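Local coordinates for protein citrate synthase (Metallosphaera sedula, PDB 6ABW) that probably catalyses the condensation of oxaloacetate with acetyl-CoA and water to give citrate and CoA in the tricarboxylic acid cycle, at residues V136-R148 and S163-R175. Numbering follows the deposited sequence.
Sequences VARASTVVANVLR and SFAKSFLKASFSR
Ala144 and Ser172 mark the narrowest point between helices 136-148 and 164-173, which run nearly parallel, their axes crossing at -26° with a closest approach of 8.5 Å. There the small side chains let the backbones close in: Ala144 CB lies 3.7 Å from Ser172 OG and also touches Ala171 CB. The Ser172 hydroxyl is turned back into its own helix, donating to Phe168 O, which already accepts from Ser172 N, and it also sits over one face of the Phe168 ring, offset toward its rim. Toward the N-terminal ends the spacing widens and two phenylalanines fill it. With CG anti to the backbone N (chi1 -179°), Phe164 reaches across, bringing CZ to 3.7 Å from Ser140 CB and presenting its edge to Val136 O. A water bridges the helices here, 2.7 Å from Ser140 OG and donating to Phe164 O, and lies over the centre of the Phe164 ring. Phe168 sets its CE1 edge against Ala144 N, while its CZ packs on Val143 CG1. At the other end Leu147 CD2 meets Phe173 CE1 at 3.9 Å. The Arg148 chain, bent at chi3 (75°), lays CD against Ala171 O and carries NH2 to the C-terminal end of helix 164-173, where it donates to Ser172 O (3.2 Å), in the guanidinium plane but from above the carbonyl plane, and weakly to Ser174 OG. Arg148 NE is held by Lys154 O. A leucine in place of Arg148 would probably leave Ser172 O and Lys154 O without these donors and the end of helix 164-173 less firmly tied to helix 136-148. The pair forms part of the all-helical core of the citrate synthase fold, with helix 179-191 packing on Phe164 and Phe168, helix 89-97 on Arg148 through Tyr96, and helix 342-365 on Val136 and Phe168.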
ATOM      1  N   VAL A 136      -7.306  14.543   5.352  1.00  9.22           N
ATOM      2  CA  VAL A 136      -8.245  14.972   4.295  1.00  9.95           C
ATOM      3  C   VAL A 136      -7.858  16.351   3.742  1.00  9.65           C
ATOM      4  O   VAL A 136      -7.814  16.568   2.528  1.00  9.29           O
ATOM      5  CB  VAL A 136      -9.708  14.948   4.786  1.00 11.70           C
ATOM      6  CG1 VAL A 136     -10.585  15.661   3.767  1.00 12.04           C
ATOM      7  CG2 VAL A 136     -10.122  13.476   4.947  1.00 12.50           C
ATOM      8  N   ALA A 137      -7.519  17.272   4.627  1.00  9.71           N
ATOM      9  CA  ALA A 137      -6.927  18.524   4.177  1.00  9.74           C
ATOM     10  C   ALA A 137      -5.706  18.421   3.339  1.00  8.90           C
ATOM     11  O   ALA A 137      -5.531  19.108   2.297  1.00  7.95           O
ATOM     12  CB  ALA A 137      -6.572  19.342   5.417  1.00 10.97           C
ATOM     13  N   ARG A 138      -4.806  17.576   3.774  1.00  8.45           N
ATOM     14  CA  ARG A 138      -3.566  17.375   3.053  1.00  8.87           C
ATOM     15  C   ARG A 138      -3.764  16.655   1.701  1.00  8.63           C
ATOM     16  O   ARG A 138      -3.021  16.883   0.781  1.00  8.84           O
ATOM     17  CB  ARG A 138      -2.567  16.674   3.947  1.00  9.16           C
ATOM     18  CG  ARG A 138      -2.154  17.617   5.088  1.00 10.23           C
ATOM     19  CD  ARG A 138      -1.466  16.932   6.215  1.00 10.24           C
ATOM     20  NE  ARG A 138      -1.148  17.952   7.208  1.00 11.20           N
ATOM     21  CZ  ARG A 138      -0.789  17.731   8.469  1.00 11.10           C
ATOM     22  NH1 ARG A 138      -0.768  16.535   9.003  1.00 12.31           N
ATOM     23  NH2 ARG A 138      -0.502  18.790   9.253  1.00 12.87           N
ATOM     24  N   ALA A 139      -4.825  15.851   1.603  1.00  8.76           N
ATOM     25  CA  ALA A 139      -5.256  15.279   0.316  1.00  8.50           C
ATOM     26  C   ALA A 139      -5.589  16.361  -0.672  1.00  9.22           C
ATOM     27  O   ALA A 139      -5.220  16.264  -1.838  1.00  8.23           O
ATOM     28  CB  ALA A 139      -6.393  14.285   0.484  1.00  8.92           C
ATOM     29  N   SER A 140      -6.228  17.427  -0.189  1.00  8.68           N
ATOM     30  CA  SER A 140      -6.499  18.609  -1.022  1.00  8.89           C
ATOM     31  C   SER A 140      -5.205  19.232  -1.551  1.00  9.01           C
ATOM     32  O   SER A 140      -5.047  19.473  -2.773  1.00  9.10           O
ATOM     33  CB  SER A 140      -7.335  19.630  -0.197  1.00  9.56           C
ATOM     34  OG  SER A 140      -7.572  20.764  -0.966  1.00 12.75           O
ATOM     35  N   THR A 141      -4.254  19.454  -0.656  1.00  9.75           N
ATOM     36  CA  THR A 141      -2.968  20.002  -1.059  1.00 10.54           C
ATOM     37  C   THR A 141      -2.236  19.156  -2.084  1.00 10.27           C
ATOM     38  O   THR A 141      -1.734  19.651  -3.078  1.00 10.19           O
ATOM     39  CB  THR A 141      -2.125  20.178   0.182  1.00 11.75           C
ATOM     40  OG1 THR A 141      -2.832  21.037   1.112  1.00 12.49           O
ATOM     41  CG2 THR A 141      -0.766  20.820  -0.152  1.00 12.53           C
ATOM     42  N   VAL A 142      -2.214  17.848  -1.833  1.00  9.39           N
ATOM     43  CA  VAL A 142      -1.603  16.889  -2.753  1.00  9.25           C
ATOM     44  C   VAL A 142      -2.256  16.857  -4.109  1.00  8.35           C
ATOM     45  O   VAL A 142      -1.561  16.995  -5.119  1.00  8.84           O
ATOM     46  CB  VAL A 142      -1.579  15.490  -2.122  1.00  8.91           C
ATOM     47  CG1 VAL A 142      -1.183  14.430  -3.143  1.00  9.22           C
ATOM     48  CG2 VAL A 142      -0.586  15.541  -0.939  1.00  9.85           C
ATOM     49  N   VAL A 143      -3.587  16.790  -4.175  1.00  8.26           N
ATOM     50  CA  VAL A 143      -4.234  16.646  -5.466  1.00  8.30           C
ATOM     51  C   VAL A 143      -4.093  17.927  -6.326  1.00  9.20           C
ATOM     52  O   VAL A 143      -3.770  17.877  -7.519  1.00 10.27           O
ATOM     53  CB  VAL A 143      -5.683  16.185  -5.297  1.00  8.71           C
ATOM     54  CG1 VAL A 143      -6.346  16.139  -6.645  1.00  9.63           C
ATOM     55  CG2 VAL A 143      -5.730  14.781  -4.693  1.00  9.50           C
ATOM     56  N   ALA A 144      -4.174  19.076  -5.671  1.00  9.85           N
ATOM     57  CA  ALA A 144      -4.050  20.350  -6.349  1.00  9.94           C
ATOM     58  C   ALA A 144      -2.632  20.460  -6.962  1.00 10.33           C
ATOM     59  O   ALA A 144      -2.476  20.886  -8.108  1.00 10.11           O
ATOM     60  CB  ALA A 144      -4.325  21.490  -5.343  1.00 10.34           C
ATOM     61  N   ASN A 145      -1.633  20.000  -6.231  1.00 10.13           N
ATOM     62  CA  ASN A 145      -0.240  20.068  -6.660  1.00 10.99           C
ATOM     63  C   ASN A 145       0.156  19.034  -7.699  1.00 10.81           C
ATOM     64  O   ASN A 145       0.994  19.264  -8.537  1.00 10.13           O
ATOM     65  CB  ASN A 145       0.676  20.182  -5.465  1.00 12.53           C
ATOM     66  CG  ASN A 145       0.628  21.606  -4.907  1.00 15.30           C
ATOM     67  OD1 ASN A 145       1.042  22.547  -5.591  1.00 16.68           O
ATOM     68  ND2 ASN A 145      -0.069  21.776  -3.777  1.00 15.12           N
ATOM     69  N   VAL A 146      -0.542  17.864  -7.670  1.00 11.23           N
ATOM     70  CA  VAL A 146      -0.382  16.875  -8.706  1.00 11.17           C
ATOM     71  C   VAL A 146      -0.865  17.453 -10.046  1.00 11.46           C
ATOM     72  O   VAL A 146      -0.209  17.349 -11.084  1.00 11.30           O
ATOM     73  CB  VAL A 146      -1.105  15.555  -8.303  1.00 11.83           C
ATOM     74  CG1 VAL A 146      -1.285  14.597  -9.504  1.00 13.92           C
ATOM     75  CG2 VAL A 146      -0.327  14.826  -7.215  1.00 12.28           C
ATOM     76  N   LEU A 147      -2.001  18.125 -10.038  1.00 11.00           N
ATOM     77  CA  LEU A 147      -2.497  18.754 -11.254  1.00 12.05           C
ATOM     78  C   LEU A 147      -1.480  19.784 -11.751  1.00 11.33           C
ATOM     79  O   LEU A 147      -1.136  19.843 -12.982  1.00 11.32           O
ATOM     80  CB  LEU A 147      -3.879  19.380 -10.996  1.00 12.94           C
ATOM     81  CG  LEU A 147      -4.258  20.440 -12.084  1.00 14.63           C
ATOM     82  CD1 LEU A 147      -4.500  19.733 -13.379  1.00 15.07           C
ATOM     83  CD2 LEU A 147      -5.470  21.218 -11.587  1.00 16.17           C
ATOM     84  N   ARG A 148      -1.042  20.616 -10.812  1.00 11.47           N
ATOM     85  CA  ARG A 148      -0.200  21.734 -11.184  1.00 12.77           C
ATOM     86  C   ARG A 148       1.200  21.290 -11.684  1.00 12.84           C
ATOM     87  O   ARG A 148       1.730  21.786 -12.684  1.00 13.98           O
ATOM     88  CB  ARG A 148      -0.177  22.725 -10.055  1.00 14.42           C
ATOM     89  CG  ARG A 148      -1.510  23.456  -9.925  1.00 14.31           C
ATOM     90  CD  ARG A 148      -1.509  24.383  -8.729  1.00 16.56           C
ATOM     91  NE  ARG A 148      -0.724  25.592  -8.980  1.00 17.41           N
ATOM     92  CZ  ARG A 148      -1.165  26.669  -9.634  1.00 20.75           C
ATOM     93  NH1 ARG A 148      -0.330  27.661  -9.840  1.00 21.98           N
ATOM     94  NH2 ARG A 148      -2.390  26.736 -10.174  1.00 23.85           N
ATOM     95  N   SER A 163     -15.126  27.543   2.028  1.00 16.76           N
ATOM     96  CA  SER A 163     -15.297  26.098   2.068  1.00 14.28           C
ATOM     97  C   SER A 163     -14.094  25.329   1.501  1.00 13.24           C
ATOM     98  O   SER A 163     -13.265  25.853   0.741  1.00 12.06           O
ATOM     99  CB  SER A 163     -16.516  25.678   1.311  1.00 14.38           C
ATOM    100  OG  SER A 163     -16.354  25.888  -0.098  1.00 13.60           O
ATOM    101  N   PHE A 164     -14.080  24.065   1.878  1.00 12.88           N
ATOM    102  CA  PHE A 164     -13.060  23.117   1.432  1.00 12.25           C
ATOM    103  C   PHE A 164     -13.045  23.036  -0.043  1.00 11.43           C
ATOM    104  O   PHE A 164     -11.983  23.116  -0.657  1.00 12.06           O
ATOM    105  CB  PHE A 164     -13.351  21.788   2.072  1.00 12.52           C
ATOM    106  CG  PHE A 164     -12.353  20.663   1.724  1.00 11.68           C
ATOM    107  CD1 PHE A 164     -12.464  19.944   0.568  1.00 11.55           C
ATOM    108  CD2 PHE A 164     -11.334  20.329   2.621  1.00 12.62           C
ATOM    109  CE1 PHE A 164     -11.529  18.881   0.246  1.00 12.42           C
ATOM    110  CE2 PHE A 164     -10.425  19.326   2.348  1.00 12.02           C
ATOM    111  CZ  PHE A 164     -10.556  18.544   1.169  1.00 11.58           C
ATOM    112  N   ALA A 165     -14.228  22.904  -0.635  1.00 10.22           N
ATOM    113  CA  ALA A 165     -14.336  22.870  -2.100  1.00 11.30           C
ATOM    114  C   ALA A 165     -13.742  24.094  -2.767  1.00 11.46           C
ATOM    115  O   ALA A 165     -13.043  24.029  -3.763  1.00 11.06           O
ATOM    116  CB  ALA A 165     -15.789  22.684  -2.531  1.00 11.79           C
ATOM    117  N   LYS A 166     -14.091  25.279  -2.243  1.00 12.79           N
ATOM    118  CA  LYS A 166     -13.542  26.513  -2.795  1.00 13.11           C
ATOM    119  C   LYS A 166     -12.013  26.640  -2.664  1.00 12.30           C
ATOM    120  O   LYS A 166     -11.349  27.004  -3.628  1.00 12.34           O
ATOM    121  CB  LYS A 166     -14.249  27.759  -2.168  1.00 14.92           C
ATOM    122  CG  LYS A 166     -13.886  29.000  -2.905  1.00 19.12           C
ATOM    123  CD  LYS A 166     -14.571  30.182  -2.236  1.00 24.12           C
ATOM    124  CE  LYS A 166     -14.108  31.463  -2.918  1.00 29.96           C
ATOM    125  NZ  LYS A 166     -15.067  32.574  -2.538  1.00 32.68           N
ATOM    126  N   SER A 167     -11.493  26.293  -1.520  1.00 12.34           N
ATOM    127  CA  SER A 167     -10.030  26.319  -1.273  1.00 12.57           C
ATOM    128  C   SER A 167      -9.279  25.400  -2.228  1.00 11.49           C
ATOM    129  O   SER A 167      -8.211  25.780  -2.791  1.00 11.92           O
ATOM    130  CB  SER A 167      -9.703  25.987   0.173  1.00 15.01           C
ATOM    131  OG  SER A 167     -10.218  26.962   1.066  1.00 15.22           O
ATOM    132  N   PHE A 168      -9.885  24.235  -2.491  1.00 11.38           N
ATOM    133  CA  PHE A 168      -9.304  23.236  -3.402  1.00 10.25           C
ATOM    134  C   PHE A 168      -9.301  23.749  -4.860  1.00 10.90           C
ATOM    135  O   PHE A 168      -8.280  23.730  -5.592  1.00  9.98           O
ATOM    136  CB  PHE A 168     -10.037  21.871  -3.232  1.00 10.22           C
ATOM    137  CG  PHE A 168      -9.622  20.892  -4.282  1.00 10.08           C
ATOM    138  CD1 PHE A 168      -8.296  20.453  -4.321  1.00 10.56           C
ATOM    139  CD2 PHE A 168     -10.514  20.464  -5.313  1.00  9.88           C
ATOM    140  CE1 PHE A 168      -7.856  19.576  -5.296  1.00 10.67           C
ATOM    141  CE2 PHE A 168     -10.069  19.593  -6.294  1.00  9.34           C
ATOM    142  CZ  PHE A 168      -8.744  19.122  -6.272  1.00  9.93           C
ATOM    143  N   LEU A 169     -10.429  24.329  -5.303  1.00 11.55           N
ATOM    144  CA  LEU A 169     -10.511  24.881  -6.643  1.00 11.88           C
ATOM    145  C   LEU A 169      -9.606  26.100  -6.858  1.00 12.46           C
ATOM    146  O   LEU A 169      -8.992  26.219  -7.902  1.00 12.55           O
ATOM    147  CB  LEU A 169     -11.929  25.227  -7.008  1.00 12.22           C
ATOM    148  CG  LEU A 169     -12.950  24.094  -7.140  1.00 13.62           C
ATOM    149  CD1 LEU A 169     -14.344  24.684  -7.293  1.00 15.93           C
ATOM    150  CD2 LEU A 169     -12.617  23.182  -8.297  1.00 14.71           C
ATOM    151  N   LYS A 170      -9.507  26.972  -5.867  1.00 12.67           N
ATOM    152  CA  LYS A 170      -8.597  28.092  -5.964  1.00 15.95           C
ATOM    153  C   LYS A 170      -7.149  27.692  -6.003  1.00 15.30           C
ATOM    154  O   LYS A 170      -6.390  28.261  -6.777  1.00 16.85           O
ATOM    155  CB  LYS A 170      -8.827  29.050  -4.810  1.00 20.54           C
ATOM    156  CG  LYS A 170     -10.098  29.819  -4.938  1.00 25.64           C
ATOM    157  CD  LYS A 170     -10.113  30.922  -3.847  1.00 35.43           C
ATOM    158  CE  LYS A 170      -9.118  32.056  -4.183  1.00 42.42           C
ATOM    159  NZ  LYS A 170      -8.877  32.946  -3.017  1.00 49.87           N
ATOM    160  N   ALA A 171      -6.746  26.695  -5.213  1.00 14.51           N
ATOM    161  CA  ALA A 171      -5.359  26.210  -5.265  1.00 14.43           C
ATOM    162  C   ALA A 171      -5.095  25.546  -6.606  1.00 14.65           C
ATOM    163  O   ALA A 171      -4.065  25.804  -7.280  1.00 15.20           O
ATOM    164  CB  ALA A 171      -5.076  25.230  -4.117  1.00 14.40           C
ATOM    165  N   SER A 172      -6.044  24.727  -7.060  1.00 12.67           N
ATOM    166  CA  SER A 172      -5.897  24.057  -8.355  1.00 12.48           C
ATOM    167  C   SER A 172      -5.680  24.982  -9.574  1.00 13.87           C
ATOM    168  O   SER A 172      -4.838  24.712 -10.458  1.00 12.93           O
ATOM    169  CB  SER A 172      -7.105  23.143  -8.627  1.00 12.60           C
ATOM    170  OG  SER A 172      -7.131  22.063  -7.695  1.00 12.45           O
ATOM    171  N   PHE A 173      -6.482  26.067  -9.621  1.00 13.43           N
ATOM    172  CA  PHE A 173      -6.562  26.819 -10.844  1.00 15.29           C
ATOM    173  C   PHE A 173      -6.087  28.288 -10.783  1.00 17.99           C
ATOM    174  O   PHE A 173      -6.019  28.949 -11.864  1.00 19.68           O
ATOM    175  CB  PHE A 173      -8.045  26.774 -11.275  1.00 15.42           C
ATOM    176  CG  PHE A 173      -8.531  25.382 -11.623  1.00 15.05           C
ATOM    177  CD1 PHE A 173      -7.900  24.667 -12.618  1.00 16.06           C
ATOM    178  CD2 PHE A 173      -9.657  24.875 -11.028  1.00 15.41           C
ATOM    179  CE1 PHE A 173      -8.355  23.390 -12.972  1.00 16.93           C
ATOM    180  CE2 PHE A 173     -10.110  23.568 -11.349  1.00 16.26           C
ATOM    181  CZ  PHE A 173      -9.453  22.847 -12.297  1.00 15.09           C
ATOM    182  N   SER A 174      -5.793  28.783  -9.604  1.00 21.29           N
ATOM    183  CA  SER A 174      -5.369  30.226  -9.426  1.00 24.52           C
ATOM    184  C   SER A 174      -6.394  31.220 -10.025  1.00 30.97           C
ATOM    185  O   SER A 174      -6.034  32.121 -10.764  1.00 31.45           O
ATOM    186  CB  SER A 174      -4.038  30.493 -10.117  1.00 24.10           C
ATOM    187  OG  SER A 174      -3.008  29.598  -9.714  1.00 25.59           O
ATOM    188  N   ARG A 175      -7.663  30.991  -9.791  1.00 30.60           N
ATOM    189  CA  ARG A 175      -8.685  31.953 -10.121  1.00 31.34           C
ATOM    190  C   ARG A 175      -9.781  31.644  -9.107  1.00 27.52           C
ATOM    191  O   ARG A 175      -9.771  30.587  -8.481  1.00 25.89           O
ATOM    192  CB  ARG A 175      -9.154  31.795 -11.568  1.00 34.81           C
ATOM    193  CG  ARG A 175      -9.974  30.552 -11.755  1.00 40.09           C
ATOM    194  CD  ARG A 175     -10.291  30.216 -13.202  1.00 48.42           C
ATOM    195  NE  ARG A 175     -10.834  28.852 -13.218  1.00 50.95           N
ATOM    196  CZ  ARG A 175     -12.067  28.494 -12.815  1.00 53.89           C
ATOM    197  NH1 ARG A 175     -12.986  29.394 -12.418  1.00 48.06           N
ATOM    198  NH2 ARG A 175     -12.398  27.206 -12.854  1.00 57.95           N
TER
HETATM  199  O   HOH W   1      -9.348  22.421   0.253  1.00 13.09           O